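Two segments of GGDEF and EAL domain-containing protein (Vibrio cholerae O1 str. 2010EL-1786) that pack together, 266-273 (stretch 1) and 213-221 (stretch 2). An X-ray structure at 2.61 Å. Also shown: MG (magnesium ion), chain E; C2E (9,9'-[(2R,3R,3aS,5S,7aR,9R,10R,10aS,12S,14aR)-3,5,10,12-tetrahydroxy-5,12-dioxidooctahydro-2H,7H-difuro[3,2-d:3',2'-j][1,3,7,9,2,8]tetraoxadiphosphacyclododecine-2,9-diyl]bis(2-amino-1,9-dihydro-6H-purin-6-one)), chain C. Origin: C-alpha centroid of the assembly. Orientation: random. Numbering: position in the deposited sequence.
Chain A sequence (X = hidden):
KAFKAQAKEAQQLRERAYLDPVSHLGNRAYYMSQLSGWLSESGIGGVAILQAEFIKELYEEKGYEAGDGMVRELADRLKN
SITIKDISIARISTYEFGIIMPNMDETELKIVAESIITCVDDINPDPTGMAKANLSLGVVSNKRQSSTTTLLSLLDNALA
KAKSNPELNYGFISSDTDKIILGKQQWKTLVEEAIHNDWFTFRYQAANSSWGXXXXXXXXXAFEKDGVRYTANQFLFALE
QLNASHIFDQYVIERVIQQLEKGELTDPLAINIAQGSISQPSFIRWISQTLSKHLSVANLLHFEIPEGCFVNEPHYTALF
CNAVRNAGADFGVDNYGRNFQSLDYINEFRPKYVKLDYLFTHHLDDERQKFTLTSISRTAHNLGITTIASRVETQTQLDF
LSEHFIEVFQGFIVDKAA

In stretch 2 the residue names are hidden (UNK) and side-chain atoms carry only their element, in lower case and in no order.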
# COMPACT_ATOMS: atom_id res chain seq x y z
N THR A 266 -16.78 26.12 25.17
CA THR A 266 -17.94 25.42 25.70
C THR A 266 -18.61 24.51 24.67
O THR A 266 -19.33 23.58 25.06
CB THR A 266 -18.97 26.42 26.21
OG1 THR A 266 -19.50 27.18 25.11
CG2 THR A 266 -18.33 27.38 27.20
N ASP A 267 -18.39 24.75 23.39
CA ASP A 267 -19.07 24.05 22.31
C ASP A 267 -18.16 23.01 21.67
O ASP A 267 -16.93 23.08 21.79
CB ASP A 267 -19.53 25.06 21.25
CG ASP A 267 -20.62 25.99 21.77
OD1 ASP A 267 -21.61 25.48 22.33
OD2 ASP A 267 -20.47 27.22 21.61
N PRO A 268 -18.73 22.02 20.99
CA PRO A 268 -17.90 21.02 20.31
C PRO A 268 -17.06 21.65 19.21
O PRO A 268 -17.43 22.67 18.62
CB PRO A 268 -18.92 20.03 19.73
CG PRO A 268 -20.15 20.23 20.55
CD PRO A 268 -20.17 21.68 20.90
N LEU A 269 -15.91 21.03 18.95
CA LEU A 269 -14.99 21.49 17.91
C LEU A 269 -14.87 20.42 16.84
O LEU A 269 -14.71 19.23 17.15
CB LEU A 269 -13.62 21.80 18.50
CG LEU A 269 -13.57 22.96 19.50
CD1 LEU A 269 -12.15 23.19 19.97
CD2 LEU A 269 -14.14 24.22 18.87
N ALA A 270 -14.96 20.84 15.58
CA ALA A 270 -14.88 19.93 14.44
C ALA A 270 -13.46 19.97 13.88
O ALA A 270 -13.01 21.02 13.39
CB ALA A 270 -15.89 20.31 13.36
N ILE A 271 -12.76 18.84 13.95
CA ILE A 271 -11.39 18.73 13.48
C ILE A 271 -11.39 18.00 12.14
O ILE A 271 -11.92 16.89 12.03
CB ILE A 271 -10.51 17.98 14.50
CG1 ILE A 271 -10.59 18.65 15.87
CG2 ILE A 271 -9.07 17.92 14.01
CD1 ILE A 271 -9.76 17.94 16.93
N ASN A 272 -10.80 18.63 11.13
CA ASN A 272 -10.65 17.98 9.83
C ASN A 272 -9.56 16.92 9.89
O ASN A 272 -8.51 17.11 10.51
CB ASN A 272 -10.31 19.01 8.75
CG ASN A 272 -11.44 19.98 8.49
OD1 ASN A 272 -12.43 19.64 7.83
ND2 ASN A 272 -11.31 21.20 8.99
N ILE A 273 -9.82 15.79 9.23
CA ILE A 273 -8.87 14.69 9.15
C ILE A 273 -8.63 14.37 7.68
O ILE A 273 -9.59 14.20 6.92
CB ILE A 273 -9.37 13.43 9.89
CG1 ILE A 273 -9.73 13.77 11.34
CG2 ILE A 273 -8.33 12.33 9.84
CD1 ILE A 273 -8.55 14.21 12.18
N UNK A 213 -28.50 28.43 17.60
CA UNK A 213 -27.83 27.34 18.29
C UNK A 213 -26.58 26.92 17.53
O UNK A 213 -26.64 26.61 16.34
c UNK A 213 -28.78 26.15 18.46
c UNK A 213 -28.12 24.85 18.90
c UNK A 213 -27.95 23.89 17.73
c UNK A 213 -27.56 22.49 18.19
n UNK A 213 -26.30 22.49 18.99
N UNK A 214 -25.44 26.91 18.22
CA UNK A 214 -24.16 26.56 17.60
C UNK A 214 -23.97 25.05 17.68
O UNK A 214 -23.84 24.48 18.76
c UNK A 214 -23.17 27.31 19.80
c UNK A 214 -23.01 27.31 18.28
o UNK A 214 -21.76 26.70 17.92
N UNK A 215 -23.98 24.39 16.51
CA UNK A 215 -23.75 22.95 16.46
C UNK A 215 -22.32 22.62 16.86
O UNK A 215 -22.08 21.85 17.80
c UNK A 215 -25.19 18.82 15.14
c UNK A 215 -24.04 18.16 14.74
c UNK A 215 -22.90 18.88 14.45
c UNK A 215 -24.05 20.93 14.95
c UNK A 215 -25.19 20.19 15.24
c UNK A 215 -22.91 20.26 14.55
c UNK A 215 -24.07 22.43 15.05
N UNK A 216 -21.35 23.20 16.15
CA UNK A 216 -19.95 23.09 16.53
C UNK A 216 -19.18 24.23 15.86
O UNK A 216 -19.74 24.99 15.06
c UNK A 216 -19.51 20.19 12.86
c UNK A 216 -19.35 21.42 14.68
c UNK A 216 -19.12 22.21 13.61
n UNK A 216 -19.23 21.42 12.49
n UNK A 216 -19.59 20.16 14.18
c UNK A 216 -19.35 21.72 16.15
N UNK A 217 -17.90 24.33 16.20
CA UNK A 217 -16.98 25.25 15.55
C UNK A 217 -15.91 24.43 14.84
O UNK A 217 -15.16 23.70 15.48
n UNK A 217 -17.26 28.39 19.12
c UNK A 217 -17.17 27.44 16.85
c UNK A 217 -16.48 28.32 17.89
c UNK A 217 -16.34 26.21 16.56
n UNK A 217 -18.90 29.25 20.49
c UNK A 217 -18.24 29.26 19.34
n UNK A 217 -18.55 30.15 18.41
N UNK A 218 -15.86 24.55 13.51
CA UNK A 218 -14.84 23.86 12.74
C UNK A 218 -13.50 24.56 12.86
O UNK A 218 -13.42 25.80 12.83
o UNK A 218 -14.08 22.07 8.23
c UNK A 218 -14.76 22.78 8.99
c UNK A 218 -14.25 23.01 10.40
o UNK A 218 -15.84 23.31 8.65
c UNK A 218 -15.25 23.77 11.27
N UNK A 219 -12.44 23.78 13.02
CA UNK A 219 -11.09 24.29 13.22
C UNK A 219 -10.36 24.30 11.89
O UNK A 219 -10.31 23.28 11.19
c UNK A 219 -8.90 23.94 14.39
c UNK A 219 -10.33 23.46 14.26
c UNK A 219 -11.04 23.52 15.61
N UNK A 220 -9.79 25.45 11.54
CA UNK A 220 -8.97 25.60 10.34
C UNK A 220 -7.54 25.91 10.76
O UNK A 220 -7.31 26.81 11.57
c UNK A 220 -9.51 26.70 9.43
c UNK A 220 -11.19 25.14 8.42
c UNK A 220 -13.40 25.85 7.87
c UNK A 220 -13.10 27.12 8.32
c UNK A 220 -11.84 27.39 8.83
c UNK A 220 -10.87 26.41 8.88
c UNK A 220 -12.44 24.86 7.92
N UNK A 221 -6.59 25.17 10.20
CA UNK A 221 -5.19 25.30 10.57
C UNK A 221 -4.42 26.06 9.51
O UNK A 221 -4.63 25.86 8.31
o UNK A 221 -5.21 23.22 11.84
c UNK A 221 -4.56 23.92 10.79
MG MG E . -14.30 20.38 6.67
P1 C2E C . -12.81 22.56 4.24
O2P C2E C . -13.25 21.42 5.11
O1P C2E C . -13.87 22.67 3.18
O5' C2E C . -12.88 23.99 5.04
C5' C2E C . -13.60 25.03 4.46
C4' C2E C . -12.56 25.91 3.70
O4' C2E C . -13.17 26.85 3.04
C3' C2E C . -11.67 26.68 4.69
O3' C2E C . -10.63 27.16 3.99
C2' C2E C . -12.59 27.86 5.05
O2' C2E C . -11.80 28.96 5.66
C1' C2E C . -12.93 28.23 3.85
N9 C2E C . -14.13 28.99 3.61
C8 C2E C . -14.75 28.80 4.80
N7 C2E C . -15.93 29.46 4.74
C5 C2E C . -16.04 30.03 3.54
C6 C2E C . -17.12 30.89 2.86
O6 C2E C . -18.12 31.19 3.41
N1 C2E C . -16.92 31.34 1.52
C2 C2E C . -15.72 31.01 0.78
N2 C2E C . -15.46 31.45 -0.59
N3 C2E C . -14.73 30.20 1.46
C4 C2E C . -14.93 29.72 2.85
P11 C2E C . -9.17 26.80 4.67
O21 C2E C . -8.82 27.44 5.98
O11 C2E C . -8.12 27.28 3.70
O5A C2E C . -9.19 25.15 4.64
C5A C2E C . -9.02 24.63 3.35
C4A C2E C . -8.94 23.16 3.40
O4A C2E C . -7.84 22.80 4.00
C3A C2E C . -10.22 22.53 4.30
O3A C2E C . -11.41 22.28 3.41
C2A C2E C . -9.81 21.48 4.76
O2A C2E C . -10.09 20.34 3.81
C1A C2E C . -8.21 21.70 4.96
N91 C2E C . -7.95 22.03 6.21
C81 C2E C . -8.04 23.23 6.81
N71 C2E C . -7.65 23.04 8.09
C51 C2E C . -7.33 21.75 8.24
C61 C2E C . -6.83 20.97 9.45
O61 C2E C . -6.67 21.53 10.47
N11 C2E C . -6.55 19.57 9.35
C21 C2E C . -6.74 18.89 8.10
N21 C2E C . -6.45 17.46 8.00
N31 C2E C . -7.23 19.65 6.95
C41 C2E C . -7.51 21.11 7.06
O HOH W 1 -9.24 20.79 11.37

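Position 213 has four carbons in a row ending in a nitrogen. It does not touch stretch 1. The unbranched chain with a terminal amine is Lys-213. Its NZ donates a hydrogen bond to the backbone O of position 214, 3.2 Å away.

Position 214 has one carbon carrying an oxygen and a carbon. The outer carbon lies 3.3 Å from Asp-267 OD2. This small branched hydroxyl side chain is Thr-214, and the carbon is CG2.

Position 215 has one carbon and then a ring of six carbons, with no oxygen on the ring. Its CA-to-CB bond points away from stretch 1, and the side chain comes no nearer than 6.5 Å. Only its backbone makes contact, with its O 3.6 Å from Pro-268 CD. This is Phe-215.

Position 216 has one carbon and a five-membered ring of three carbons and two nitrogens. Ala-270 CB sits over one ring face, 3.6 Å from the ring centroid, in a CH-pi contact. The imidazole identifies His-216.

Position 217 has three carbons, a nitrogen, and a carbon carrying two more nitrogens. One terminal nitrogen is 2.8 Å from Asp-267 OD2. This guanidinium identifies Arg-217. The contact, through NH2, is a salt bridge pairing opposite charges, with Asp-267 in the loop just before strand 269-272.

Position 218 has three carbons, the third carrying two oxygens. Its CB is 4.1 Å from Ala-270 CB. The carboxylate on a two-methylene arm is Glu-218. Its OE2 binds the magnesium ion at 2.3 Å. Asn-272 OD1, as modelled, is also 2.3 Å from the metal.

Position 219 has one carbon carrying two carbons, a short apolar fork. One outer carbon is 4.2 Å from Leu-269 CB, on the same sheet face. This is Val-219, and the carbon is CG2.

Position 220 has one carbon and a six-carbon ring, again without oxygen. A ring carbon is 4.0 Å from Asn-272 ND2 as modelled. This is Phe-220, and the carbon is CE1. C2E C2' lies over one face of the ring.

Position 221 has one carbon and one oxygen, out of reach of stretch 1. It is Ser-221. Its OG donates to C2E O61 at 2.6 Å and its N donates to C2E N71 at 3.2 Å.

The contact is a parallel strand pairing. Arg-217 N donates to Pro-268 O at 3.0 Å, Ala-270 N to Arg-217 O at 2.9 Å, and Val-219 N to Ala-270 O at 2.8 Å. Side chains alternate between faces: Ala-270 and Glu-218 share one, Leu-269 and Arg-217 the other. A water accepts from Asn-272 N and donates to Val-219 O, both at 2.7 Å. The pairing thus brings both strands to the magnesium and the ligand.

Stretch 2 213-221: KTFHREVFS
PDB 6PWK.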